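Local atomic coordinates of phosphodiesterase (Pseudomonas aeruginosa, PDB entry 4G75), a protein that is a colicin M-like bacteriocin that binds magnesium and, consistent with its family, probably kills related bacteria by cleaving the lipid II precursor of peptidoglycan. Residues 112-115 with 116-120; 176-179 with 180-184; 60-63 with 64-68; 46-50 with 51-55; 159-163 with 164-168. All coordinates share one frame; numbering follows the deposited sequence.

Contact 1: residues 112-115 with 116-120; sequences RAQN and HQYPF. With EDO (1,2-ethanediol), chain N.
Ala113 and His116 meet just past the C-terminal end of helix 106-113, where an inverse gamma turn centred on Asn115 follows the helix. The carbonyl of Ala113 lies at the edge of the imidazole, in the ring plane, its O 3.1 Å from His116 CD2. Gln114 is the first residue to leave helical backbone angles. Its O accepts the gamma-turn bond from His116 N, a weak one at 2.9 Å with an N-H...O angle of 143°, and a second bond from the O2 of a 1,2-ethanediol, probably a crystallisation additive. The side chain of Gln114 runs extended beyond CG past the phenol of Tyr118, its amide plane nearly perpendicular to the ring, and CB lies 3.1 Å from Tyr118 OH. The polar ends converge on one carboxylate of helix 81-102: Gln114 NE2 and Tyr118 OH bond to Asp91 OD2, and His116 NE2 to Asp91 OD1. Asn115, at the centre of the turn, turns its side chain outward, with OD1 3.4 Å from C1 of the ethanediol. Beyond it the imidazole lies against the tyrosine ring, Tyr118 CE2 over one of its faces. The rotation of the imidazole is fixed from both nitrogens: while NE2 bonds Asp91 OD1, His116 ND1 donates to Gln117 O at 2.6 Å, with the acceptor close to the ring plane.

Contact 2: residues 176-179 with 180-184; sequences PQFI and GVLTS
Helix 176-184 is a short helix on the surface of the protein, and within it Phe178 and Leu182 meet one turn apart. The contact is light: Phe178 CE2 and Leu182 CD2 are 4.1 Å apart, the leucine methyl approaching the ring obliquely. Spaced four residues apart, the two side chains share a flank of the helix, and both have CG anti to N (chi1 -178° for Phe178 and -177° for Leu182). Beneath them Leu182 N donates to Phe178 O at 2.8 Å, nearly in line with the carbonyl bond.

The same i to i+4 pattern of an alpha-helix repeats on the other flanks. Gly180 N bonds to Pro176 O and Val181 N to Gln177 O, both at 2.9 Å, while Thr183 N reaches Ile179 O at 3.1 Å, with each of these donors tilted from the carbonyl plane. Val181 CG2 rests 3.3 Å from Gln177 O, and its side chain also touches Val192 of strand 188-199. Phe178 packs on Phe194 of that strand, so this flank faces strand 188-199 of the mixed sheet, whereas Ile179 and Thr183 belong to the exposed flank.

At the C-terminal end Gly180 O becomes a shared acceptor, gripped by Ser184 N and by two hydroxyls. Thr183 OG1 donates to it at 2.9 Å from a side chain folded back over its own backbone (chi1 62°), and Ser184 OG donates at the same distance from above the carbonyl plane.

Contact 3: residues 60-63 with 64-68; sequences ALWA and QWANW
Trp62, Trp65 and Trp68 form an aromatic cluster at the C-terminal end of helix 55-65, the tight part of the contact. Trp62 CD1 comes within 3.3 Å of Trp68 CZ2, the five-membered ring of Trp62 and the six-membered ring of Trp68 meeting obliquely, planes 73° apart. On its other side Trp62 CE3 is 3.6 Å from Trp65 CE3, the six-membered rings also oblique. Ala63 CA sits over the five-membered ring of Trp68 in a CH-pi contact. A Schellman motif brings Trp68 back to the helix: Asn67 has positive phi, Trp68 N donates to Ala63 O at 2.9 Å, and Asn67 N to Gln64 O at 3.1 Å.

The loose side is at the turn, where Asn67 is exposed and its side chain points away. Gln64 forms a polar flank held by bonds: in one of its two modelled conformers NE2 bonds Ala60 O at 2.9 Å, and OE1 accepts from Leu78 N.

Helix 255-264 joins the cluster through Glu264, whose OE1 receives both Trp62 NE1 and Trp68 NE1, and through Arg260, a cation-pi partner of Trp68; helix 81-102 packs through Phe85 on Trp62 and Ile86 on Trp65.

Contact 4: residues 46-50 with 51-55; sequences DVAYV and NGDWE. With EDO (1,2-ethanediol), chain H.
Tyr49 and Trp54 cross at about a right angle where helix 34-49 gives way to a loop. The tyrosine presents its ring edge, CD1 lying 3.9 Å from Trp54 CB, which is in the plane of the phenol, while the indole leads away. That divergence follows from the tryptophan torsion: CG is lodged between the backbone N and the carbonyl carbon (chi1 68°). Alongside, Ala48 CB faces Asp53, 3.4 Å from the backbone O and 3.9 Å from CB.

The backbone that carries them ends the helix in a Schellman motif, with Gly52 at positive phi as its C-prime residue. Gly52 N donates to Tyr49 O at 2.8 Å, closing a type I turn, and Asp53 N donates to Ala48 O at 3.0 Å. Asn51 N reaches that same oxygen from the opposite face of the carbonyl plane. A water donates to Val47 O and accepts from Asn51 ND2, linking the last helical turn to the loop, while Asn51 OD1 accepts from Ile10 N. The buried Asp53 O has no partner in the model.

Helix 143-153 packs on Trp54 through Pro144, Ala145 and Phe148; helix 55-65 meets Tyr49 through Pro57 and Leu58, and Tyr49 OH bonds Asp88 of helix 81-102.

Contact 5: residues 159-163 with 164-168; sequences MNFPI and ERLNI
Leu166 CD2 sits squarely over the centre of the Phe161 ring, 3.6 Å from the centroid and 6° off the ring normal, a nearly ideal CH-pi contact. At the ring edge the backbone of Arg165 closes in, with Phe161 CE1 3.4 Å from Arg165 O. The other methyl of Leu166 turns to Ile163, three residues earlier, CD1 lying 3.9 Å from Ile163 CG1. Phe161 can reach forward along the chain because its CG is anti to the backbone N (chi1 -158°), beside its carbonyl carbon.

What positions this cluster is a compact turn that follows strand 159-160, in which 164-166 take helical backbone angles without regular helical bonding. Arg165 N donates to Pro162 O at 2.9 Å and Leu166 N to Ile163 O at 3.2 Å, both from above the carbonyl plane, as in successive tight turns. A water extends the second of these, donating to Ile163 O at 2.8 Å and accepting from Ile168 N. On the outer side Glu164 is bent at chi2 (-85°), which lays its carboxylate back beside the proline, Glu164 OE2 3.7 Å from Pro162 CB. The extended Arg165 passes Pro162 CG with its CD and anchors NH1 on the backbone oxygens of Asn138 and Val2.

Further out, the side chain of Leu166 lies about 4 Å from that of Val211, a magnesium-site residue. Strand 159-160 pairs in parallel with strand 275-278, whose Ile277 touches Phe161; Thr143 of helix 143-153 also meets that ring, and Ile283 of strand 283-290 touches Ile163 and Ile168.

How the contacts relate
The five contacts are local and follow one another in series, none nesting or crossing. From the N terminus, contact 4 ends helix 34-49 and turns the chain toward helix 55-65, whose far end is closed by contact 3; their nearest atoms are about 5 Å apart. Contact 1 then leads out of helix 106-113 and returns to contact 4, Gln114 OE1 lying 2.7 Å from Asp46 OD2. Helix 81-102 touches all three, so it is a shared neighbour of contacts 1, 3 and 4. Contact 5 turns the chain after strand 159-160 at the edge of the mixed sheet, and contact 2, about 26 Å away between centres, lies on the helix packed against strand 188-199.

Contact 1: residues 112-115 with 116-120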
# COMPACT_ATOMS: atom_id res chain seq x y z
N ARG A 112 13.78 -1.72 12.18
CA ARG A 112 13.09 -2.54 13.17
C ARG A 112 12.61 -3.83 12.54
O ARG A 112 12.79 -4.92 13.09
CB ARG A 112 11.92 -1.77 13.80
CG ARG A 112 11.41 -2.38 15.10
CD ARG A 112 10.15 -1.69 15.63
NE ARG A 112 10.31 -0.24 15.79
CZ ARG A 112 10.96 0.35 16.79
NH1 ARG A 112 11.56 -0.37 17.73
NH2 ARG A 112 11.04 1.67 16.83
N ALA A 113 12.00 -3.71 11.36
CA ALA A 113 11.51 -4.87 10.63
C ALA A 113 12.64 -5.84 10.26
O ALA A 113 12.42 -7.05 10.19
CB ALA A 113 10.74 -4.44 9.36
N GLN A 114 13.84 -5.32 10.04
CA GLN A 114 14.94 -6.16 9.57
C GLN A 114 15.87 -6.60 10.70
O GLN A 114 16.91 -7.19 10.45
CB GLN A 114 15.71 -5.48 8.43
CG GLN A 114 14.83 -5.23 7.21
CD GLN A 114 15.59 -4.85 5.95
OE1 GLN A 114 16.44 -3.96 5.96
NE2 GLN A 114 15.28 -5.53 4.86
N ASN A 115 15.47 -6.32 11.93
CA ASN A 115 16.27 -6.72 13.09
C ASN A 115 15.99 -8.17 13.46
O ASN A 115 15.42 -8.46 14.52
CB ASN A 115 15.99 -5.80 14.27
CG ASN A 115 17.00 -5.97 15.39
OD1 ASN A 115 18.03 -6.63 15.22
ND2 ASN A 115 16.72 -5.38 16.54
N HIS A 116 16.37 -9.08 12.58
CA HIS A 116 16.19 -10.51 12.82
C HIS A 116 17.22 -11.32 12.04
O HIS A 116 17.95 -10.77 11.21
CB HIS A 116 14.76 -10.96 12.46
CG HIS A 116 14.40 -10.79 11.02
ND1 HIS A 116 14.76 -11.69 10.04
CD2 HIS A 116 13.66 -9.84 10.39
CE1 HIS A 116 14.28 -11.30 8.88
NE2 HIS A 116 13.61 -10.18 9.06
N GLN A 117 17.28 -12.61 12.32
CA GLN A 117 18.16 -13.52 11.58
C GLN A 117 17.66 -13.74 10.16
O GLN A 117 16.46 -13.69 9.91
CB GLN A 117 18.22 -14.88 12.29
CG GLN A 117 18.60 -14.79 13.76
CD GLN A 117 20.09 -14.70 13.95
OE1 GLN A 117 20.65 -13.60 14.07
NE2 GLN A 117 20.76 -15.84 13.97
N TYR A 118 18.58 -14.00 9.23
CA TYR A 118 18.20 -14.29 7.85
C TYR A 118 18.68 -15.66 7.36
O TYR A 118 19.44 -15.76 6.39
CB TYR A 118 18.69 -13.18 6.91
CG TYR A 118 17.88 -11.90 7.01
CD1 TYR A 118 16.79 -11.69 6.18
CD2 TYR A 118 18.21 -10.92 7.93
CE1 TYR A 118 16.04 -10.52 6.26
CE2 TYR A 118 17.47 -9.75 8.03
CZ TYR A 118 16.38 -9.55 7.19
OH TYR A 118 15.65 -8.39 7.27
N PRO A 119 18.20 -16.72 8.01
CA PRO A 119 18.51 -18.07 7.52
C PRO A 119 17.97 -18.19 6.10
O PRO A 119 17.08 -17.43 5.72
CB PRO A 119 17.70 -18.99 8.43
CG PRO A 119 16.93 -18.12 9.37
CD PRO A 119 17.09 -16.70 8.97
N PHE A 120 18.50 -19.12 5.32
CA PHE A 120 17.93 -19.33 4.00
C PHE A 120 16.49 -19.80 4.12
O PHE A 120 16.19 -20.70 4.92
CB PHE A 120 18.75 -20.35 3.20
CG PHE A 120 20.17 -19.93 2.99
CD1 PHE A 120 20.47 -18.64 2.59
CD2 PHE A 120 21.21 -20.83 3.17
CE1 PHE A 120 21.78 -18.24 2.38
CE2 PHE A 120 22.51 -20.44 2.97
CZ PHE A 120 22.80 -19.15 2.57
C1 EDO N . 20.22 -6.11 12.70
O1 EDO N . 20.90 -7.36 12.76
C2 EDO N . 20.35 -5.54 11.29
O2 EDO N . 19.69 -6.41 10.36

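Contact 2: residues 176-179 with 180-184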
# COMPACT_ATOMS: atom_id res chain seq x y z
N PRO A 176 -21.89 14.42 -9.47
CA PRO A 176 -23.17 14.48 -10.17
C PRO A 176 -24.32 13.87 -9.37
O PRO A 176 -25.44 14.38 -9.45
CB PRO A 176 -22.90 13.65 -11.43
CG PRO A 176 -21.45 13.90 -11.70
CD PRO A 176 -20.80 13.94 -10.35
N GLN A 177 -24.07 12.83 -8.59
CA GLN A 177 -25.14 12.23 -7.80
C GLN A 177 -25.62 13.21 -6.74
O GLN A 177 -26.82 13.35 -6.50
CB GLN A 177 -24.70 10.93 -7.14
CG GLN A 177 -24.45 9.81 -8.13
CD GLN A 177 -24.12 8.51 -7.44
OE1 GLN A 177 -22.96 8.09 -7.41
NE2 GLN A 177 -25.13 7.86 -6.87
N PHE A 178 -24.68 13.91 -6.12
CA PHE A 178 -25.06 14.92 -5.14
C PHE A 178 -25.79 16.09 -5.79
O PHE A 178 -26.81 16.54 -5.28
CB PHE A 178 -23.87 15.42 -4.33
CG PHE A 178 -24.26 16.41 -3.28
CD1 PHE A 178 -24.77 15.99 -2.07
CD2 PHE A 178 -24.15 17.77 -3.52
CE1 PHE A 178 -25.16 16.89 -1.11
CE2 PHE A 178 -24.53 18.69 -2.56
CZ PHE A 178 -25.04 18.25 -1.35
N ILE A 179 -25.26 16.58 -6.90
CA ILE A 179 -25.93 17.67 -7.61
C ILE A 179 -27.36 17.26 -7.95
O ILE A 179 -28.30 18.03 -7.78
CB ILE A 179 -25.17 18.10 -8.88
CG1 ILE A 179 -23.77 18.58 -8.53
CG2 ILE A 179 -25.95 19.20 -9.63
CD1 ILE A 179 -22.86 18.74 -9.73
N GLY A 180 -27.53 16.02 -8.40
CA GLY A 180 -28.85 15.49 -8.71
C GLY A 180 -29.76 15.47 -7.49
O GLY A 180 -30.92 15.87 -7.56
N VAL A 181 -29.23 14.99 -6.38
CA VAL A 181 -29.99 14.93 -5.13
C VAL A 181 -30.36 16.33 -4.66
O VAL A 181 -31.47 16.57 -4.19
CB VAL A 181 -29.21 14.20 -4.02
CG1 VAL A 181 -29.84 14.46 -2.66
CG2 VAL A 181 -29.14 12.71 -4.30
N LEU A 182 -29.43 17.26 -4.82
CA LEU A 182 -29.65 18.64 -4.38
C LEU A 182 -30.80 19.29 -5.14
O LEU A 182 -31.58 20.07 -4.58
CB LEU A 182 -28.37 19.45 -4.57
CG LEU A 182 -28.41 20.91 -4.10
CD1 LEU A 182 -28.90 21.00 -2.66
CD2 LEU A 182 -27.03 21.53 -4.25
N THR A 183 -30.92 18.97 -6.43
CA THR A 183 -31.96 19.55 -7.27
C THR A 183 -33.28 18.80 -7.16
O THR A 183 -34.35 19.40 -7.26
CB THR A 183 -31.54 19.58 -8.76
OG1 THR A 183 -31.32 18.24 -9.23
CG2 THR A 183 -30.26 20.38 -8.93
N SER A 184 -33.21 17.49 -6.94
CA SER A 184 -34.41 16.65 -6.99
C SER A 184 -35.05 16.43 -5.63
O SER A 184 -36.14 15.86 -5.53
CB SER A 184 -34.08 15.29 -7.62
OG SER A 184 -33.34 14.48 -6.73

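Contact 3: residues 60-63 with 64-68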
# COMPACT_ATOMS: atom_id res chain seq x y z
N ALA A 60 13.37 -6.64 -10.20
CA ALA A 60 14.74 -7.02 -10.52
C ALA A 60 15.06 -8.39 -9.92
O ALA A 60 15.70 -9.22 -10.57
CB ALA A 60 15.72 -5.96 -10.02
N LEU A 61 14.62 -8.62 -8.69
CA LEU A 61 14.83 -9.90 -8.04
C LEU A 61 14.10 -11.00 -8.81
O LEU A 61 14.69 -12.02 -9.15
CB LEU A 61 14.34 -9.86 -6.59
CG LEU A 61 15.12 -8.89 -5.71
CD1 LEU A 61 14.52 -8.82 -4.31
CD2 LEU A 61 16.59 -9.29 -5.65
N TRP A 62 12.82 -10.77 -9.08
CA TRP A 62 12.01 -11.77 -9.76
C TRP A 62 12.53 -12.09 -11.15
O TRP A 62 12.61 -13.25 -11.54
CB TRP A 62 10.54 -11.34 -9.85
CG TRP A 62 9.67 -12.44 -10.38
CD1 TRP A 62 9.30 -12.65 -11.69
CD2 TRP A 62 9.09 -13.52 -9.63
NE1 TRP A 62 8.51 -13.77 -11.78
CE2 TRP A 62 8.37 -14.32 -10.54
CE3 TRP A 62 9.10 -13.86 -8.28
CZ2 TRP A 62 7.66 -15.45 -10.13
CZ3 TRP A 62 8.40 -14.99 -7.87
CH2 TRP A 62 7.69 -15.77 -8.80
N ALA A 63 12.89 -11.05 -11.90
CA ALA A 63 13.38 -11.23 -13.26
C ALA A 63 14.59 -12.16 -13.25
O ALA A 63 14.78 -12.95 -14.17
CB ALA A 63 13.72 -9.89 -13.90
N GLN A 64 15.41 -12.06 -12.21
CA GLN A 64 16.55 -12.95 -12.06
C GLN A 64 16.08 -14.36 -11.74
O GLN A 64 16.42 -15.33 -12.42
CB GLN A 64 17.48 -12.47 -10.95
CG GLN A 64 18.17 -11.15 -11.22
CD GLN A 64 18.89 -10.63 -9.99
OE1 GLN A 64 19.95 -11.12 -9.62
NE2 GLN A 64 18.31 -9.63 -9.35
N TRP A 65 15.29 -14.46 -10.68
CA TRP A 65 14.74 -15.73 -10.22
C TRP A 65 14.10 -16.50 -11.37
O TRP A 65 14.38 -17.68 -11.58
CB TRP A 65 13.69 -15.46 -9.15
CG TRP A 65 13.29 -16.63 -8.32
CD1 TRP A 65 13.65 -17.93 -8.50
CD2 TRP A 65 12.42 -16.60 -7.18
NE1 TRP A 65 13.07 -18.72 -7.53
CE2 TRP A 65 12.30 -17.93 -6.71
CE3 TRP A 65 11.73 -15.59 -6.51
CZ2 TRP A 65 11.53 -18.27 -5.61
CZ3 TRP A 65 10.96 -15.92 -5.41
CH2 TRP A 65 10.86 -17.25 -4.97
N ALA A 66 13.24 -15.82 -12.12
CA ALA A 66 12.45 -16.47 -13.17
C ALA A 66 13.11 -16.42 -14.54
O ALA A 66 12.51 -16.84 -15.53
CB ALA A 66 11.04 -15.88 -13.23
N ASN A 67 14.33 -15.91 -14.60
CA ASN A 67 15.08 -15.86 -15.85
C ASN A 67 14.33 -15.16 -16.97
O ASN A 67 14.16 -15.70 -18.07
CB ASN A 67 15.46 -17.27 -16.30
CG ASN A 67 16.35 -17.98 -15.30
OD1 ASN A 67 16.04 -19.08 -14.85
ND2 ASN A 67 17.45 -17.34 -14.94
N TRP A 68 13.86 -13.94 -16.69
CA TRP A 68 13.18 -13.16 -17.70
C TRP A 68 14.18 -12.66 -18.73
O TRP A 68 13.84 -12.44 -19.88
CB TRP A 68 12.49 -11.96 -17.07
CG TRP A 68 11.22 -12.27 -16.35
CD1 TRP A 68 10.72 -13.50 -16.05
CD2 TRP A 68 10.32 -11.32 -15.78
NE1 TRP A 68 9.54 -13.37 -15.35
CE2 TRP A 68 9.27 -12.04 -15.18
CE3 TRP A 68 10.29 -9.92 -15.74
CZ2 TRP A 68 8.21 -11.41 -14.53
CZ3 TRP A 68 9.22 -9.30 -15.11
CH2 TRP A 68 8.20 -10.05 -14.51

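Contact 4: residues 46-50 with 51-55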
# COMPACT_ATOMS: atom_id res chain seq x y z
N ASP A 46 16.40 -0.99 0.13
CA ASP A 46 15.77 -0.19 1.18
C ASP A 46 15.74 1.29 0.82
O ASP A 46 14.78 2.00 1.14
CB ASP A 46 16.50 -0.38 2.52
CG ASP A 46 16.23 -1.73 3.14
OD1 ASP A 46 15.32 -2.44 2.68
OD2 ASP A 46 16.94 -2.06 4.12
N VAL A 47 16.80 1.77 0.17
CA VAL A 47 16.85 3.16 -0.27
C VAL A 47 15.66 3.45 -1.18
O VAL A 47 15.02 4.50 -1.09
CB VAL A 47 18.17 3.47 -1.00
CG1 VAL A 47 18.06 4.79 -1.78
CG2 VAL A 47 19.32 3.54 0.01
N ALA A 48 15.37 2.52 -2.08
CA ALA A 48 14.22 2.66 -2.96
C ALA A 48 12.93 2.59 -2.16
O ALA A 48 12.05 3.43 -2.33
CB ALA A 48 14.24 1.58 -4.05
N TYR A 49 12.83 1.60 -1.27
CA TYR A 49 11.58 1.39 -0.52
C TYR A 49 11.16 2.60 0.31
O TYR A 49 9.96 2.94 0.36
CB TYR A 49 11.67 0.14 0.37
CG TYR A 49 11.73 -1.19 -0.36
CD1 TYR A 49 10.85 -1.48 -1.39
CD2 TYR A 49 12.65 -2.17 0.02
CE1 TYR A 49 10.89 -2.69 -2.04
CE2 TYR A 49 12.70 -3.40 -0.62
CZ TYR A 49 11.81 -3.65 -1.66
OH TYR A 49 11.85 -4.85 -2.31
N VAL A 50 12.11 3.27 0.95
CA VAL A 50 11.75 4.38 1.83
C VAL A 50 11.14 5.56 1.07
O VAL A 50 10.57 6.45 1.68
CB VAL A 50 12.91 4.87 2.74
CG1 VAL A 50 13.37 3.75 3.67
CG2 VAL A 50 14.07 5.42 1.91
N ASN A 51 11.26 5.57 -0.25
CA ASN A 51 10.55 6.58 -1.05
C ASN A 51 9.47 5.97 -1.95
O ASN A 51 9.01 6.61 -2.90
CB ASN A 51 11.53 7.45 -1.85
CG ASN A 51 12.15 8.53 -1.00
OD1 ASN A 51 11.47 9.22 -0.24
ND2 ASN A 51 13.47 8.68 -1.11
N GLY A 52 9.06 4.75 -1.63
CA GLY A 52 7.95 4.11 -2.31
C GLY A 52 8.26 3.53 -3.68
O GLY A 52 7.35 3.13 -4.40
N ASP A 53 9.54 3.49 -4.03
CA ASP A 53 9.97 2.96 -5.32
C ASP A 53 10.08 1.44 -5.20
O ASP A 53 11.17 0.89 -5.22
CB ASP A 53 11.32 3.58 -5.68
CG ASP A 53 11.71 3.36 -7.13
OD1 ASP A 53 10.81 3.24 -8.00
OD2 ASP A 53 12.93 3.31 -7.41
N TRP A 54 8.93 0.77 -5.08
CA TRP A 54 8.92 -0.62 -4.61
C TRP A 54 8.86 -1.67 -5.72
O TRP A 54 9.27 -2.82 -5.52
CB TRP A 54 7.77 -0.84 -3.63
CG TRP A 54 6.41 -0.76 -4.25
CD1 TRP A 54 5.72 0.37 -4.60
CD2 TRP A 54 5.55 -1.86 -4.60
NE1 TRP A 54 4.50 0.04 -5.14
CE2 TRP A 54 4.37 -1.32 -5.15
CE3 TRP A 54 5.67 -3.25 -4.49
CZ2 TRP A 54 3.32 -2.12 -5.59
CZ3 TRP A 54 4.62 -4.04 -4.93
CH2 TRP A 54 3.47 -3.48 -5.47
N GLU A 55 8.32 -1.28 -6.87
CA GLU A 55 8.16 -2.20 -7.99
C GLU A 55 9.51 -2.64 -8.55
O GLU A 55 9.75 -3.83 -8.76
CB GLU A 55 7.33 -1.55 -9.10
CG GLU A 55 5.91 -1.18 -8.70
CD GLU A 55 5.78 0.27 -8.30
OE1 GLU A 55 6.76 0.84 -7.75
OE2 GLU A 55 4.71 0.86 -8.53
C1 EDO H . 6.78 10.64 -2.19
O1 EDO H . 5.90 10.66 -3.32
C2 EDO H . 7.68 9.41 -2.26
O2 EDO H . 8.45 9.46 -3.46
O HOH W 1 14.94 6.65 -2.74

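Contact 5: residues 159-163 with 164-168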
# COMPACT_ATOMS: atom_id res chain seq x y z
N MSE A 159 -7.55 -7.18 5.57
CA MSE A 159 -6.72 -6.07 6.03
C MSE A 159 -7.59 -4.83 6.09
O MSE A 159 -8.54 -4.70 5.33
CB MSE A 159 -5.55 -5.83 5.07
CG MSE A 159 -4.55 -6.98 5.03
SE MSE A 159 -3.50 -7.11 6.69
CE MSE A 159 -2.43 -5.50 6.53
N ASN A 160 -7.27 -3.93 7.01
CA ASN A 160 -7.97 -2.65 7.10
C ASN A 160 -7.12 -1.50 6.58
O ASN A 160 -5.95 -1.40 6.92
CB ASN A 160 -8.37 -2.37 8.56
CG ASN A 160 -9.60 -3.16 8.98
OD1 ASN A 160 -9.70 -3.62 10.12
ND2 ASN A 160 -10.55 -3.30 8.08
N PHE A 161 -7.71 -0.66 5.73
CA PHE A 161 -7.10 0.59 5.29
C PHE A 161 -8.01 1.71 5.81
O PHE A 161 -9.00 2.06 5.16
CB PHE A 161 -7.03 0.63 3.76
CG PHE A 161 -5.98 1.57 3.20
CD1 PHE A 161 -5.68 2.77 3.84
CD2 PHE A 161 -5.33 1.28 2.01
CE1 PHE A 161 -4.73 3.63 3.33
CE2 PHE A 161 -4.38 2.13 1.49
CZ PHE A 161 -4.07 3.32 2.16
N PRO A 162 -7.69 2.24 7.00
CA PRO A 162 -8.58 3.27 7.57
C PRO A 162 -8.84 4.39 6.56
O PRO A 162 -7.92 4.85 5.88
CB PRO A 162 -7.80 3.77 8.79
CG PRO A 162 -6.92 2.58 9.18
CD PRO A 162 -6.54 1.94 7.87
N ILE A 163 -10.09 4.83 6.47
CA ILE A 163 -10.48 5.75 5.41
C ILE A 163 -9.68 7.05 5.41
O ILE A 163 -9.35 7.58 4.36
CB ILE A 163 -12.01 6.04 5.42
CG1 ILE A 163 -12.45 6.66 4.09
CG2 ILE A 163 -12.39 6.90 6.62
CD1 ILE A 163 -13.98 6.81 3.96
N GLU A 164 -9.37 7.56 6.60
CA GLU A 164 -8.62 8.81 6.71
C GLU A 164 -7.16 8.66 6.26
O GLU A 164 -6.49 9.65 5.97
CB GLU A 164 -8.69 9.37 8.14
CG GLU A 164 -7.95 8.57 9.21
CD GLU A 164 -8.78 7.42 9.79
OE1 GLU A 164 -9.87 7.12 9.26
OE2 GLU A 164 -8.32 6.82 10.79
N ARG A 165 -6.68 7.42 6.18
CA ARG A 165 -5.30 7.20 5.75
C ARG A 165 -5.18 7.04 4.24
O ARG A 165 -4.08 6.97 3.71
CB ARG A 165 -4.67 6.00 6.47
CG ARG A 165 -4.46 6.25 7.96
CD ARG A 165 -3.79 5.10 8.69
NE ARG A 165 -3.45 5.52 10.05
CZ ARG A 165 -2.25 5.95 10.42
NH1 ARG A 165 -1.23 5.99 9.57
NH2 ARG A 165 -2.06 6.33 11.67
N LEU A 166 -6.31 6.97 3.55
CA LEU A 166 -6.30 6.97 2.09
C LEU A 166 -5.74 8.27 1.54
O LEU A 166 -5.22 8.31 0.43
CB LEU A 166 -7.72 6.76 1.53
CG LEU A 166 -8.45 5.45 1.81
CD1 LEU A 166 -9.88 5.56 1.32
CD2 LEU A 166 -7.75 4.25 1.16
N ASN A 167 -5.85 9.33 2.33
CA ASN A 167 -5.49 10.67 1.88
C ASN A 167 -6.31 11.12 0.67
O ASN A 167 -5.79 11.75 -0.26
CB ASN A 167 -3.99 10.75 1.56
CG ASN A 167 -3.45 12.16 1.68
OD1 ASN A 167 -3.97 12.96 2.44
ND2 ASN A 167 -2.39 12.45 0.94
N ILE A 168 -7.60 10.80 0.67
CA ILE A 168 -8.48 11.28 -0.38
C ILE A 168 -9.17 12.57 0.05
O ILE A 168 -9.27 12.86 1.24
CB ILE A 168 -9.49 10.21 -0.85
CG1 ILE A 168 -10.37 9.74 0.32
CG2 ILE A 168 -8.76 9.04 -1.51
CD1 ILE A 168 -11.56 8.88 -0.13
O HOH W 2 -8.52 10.04 3.42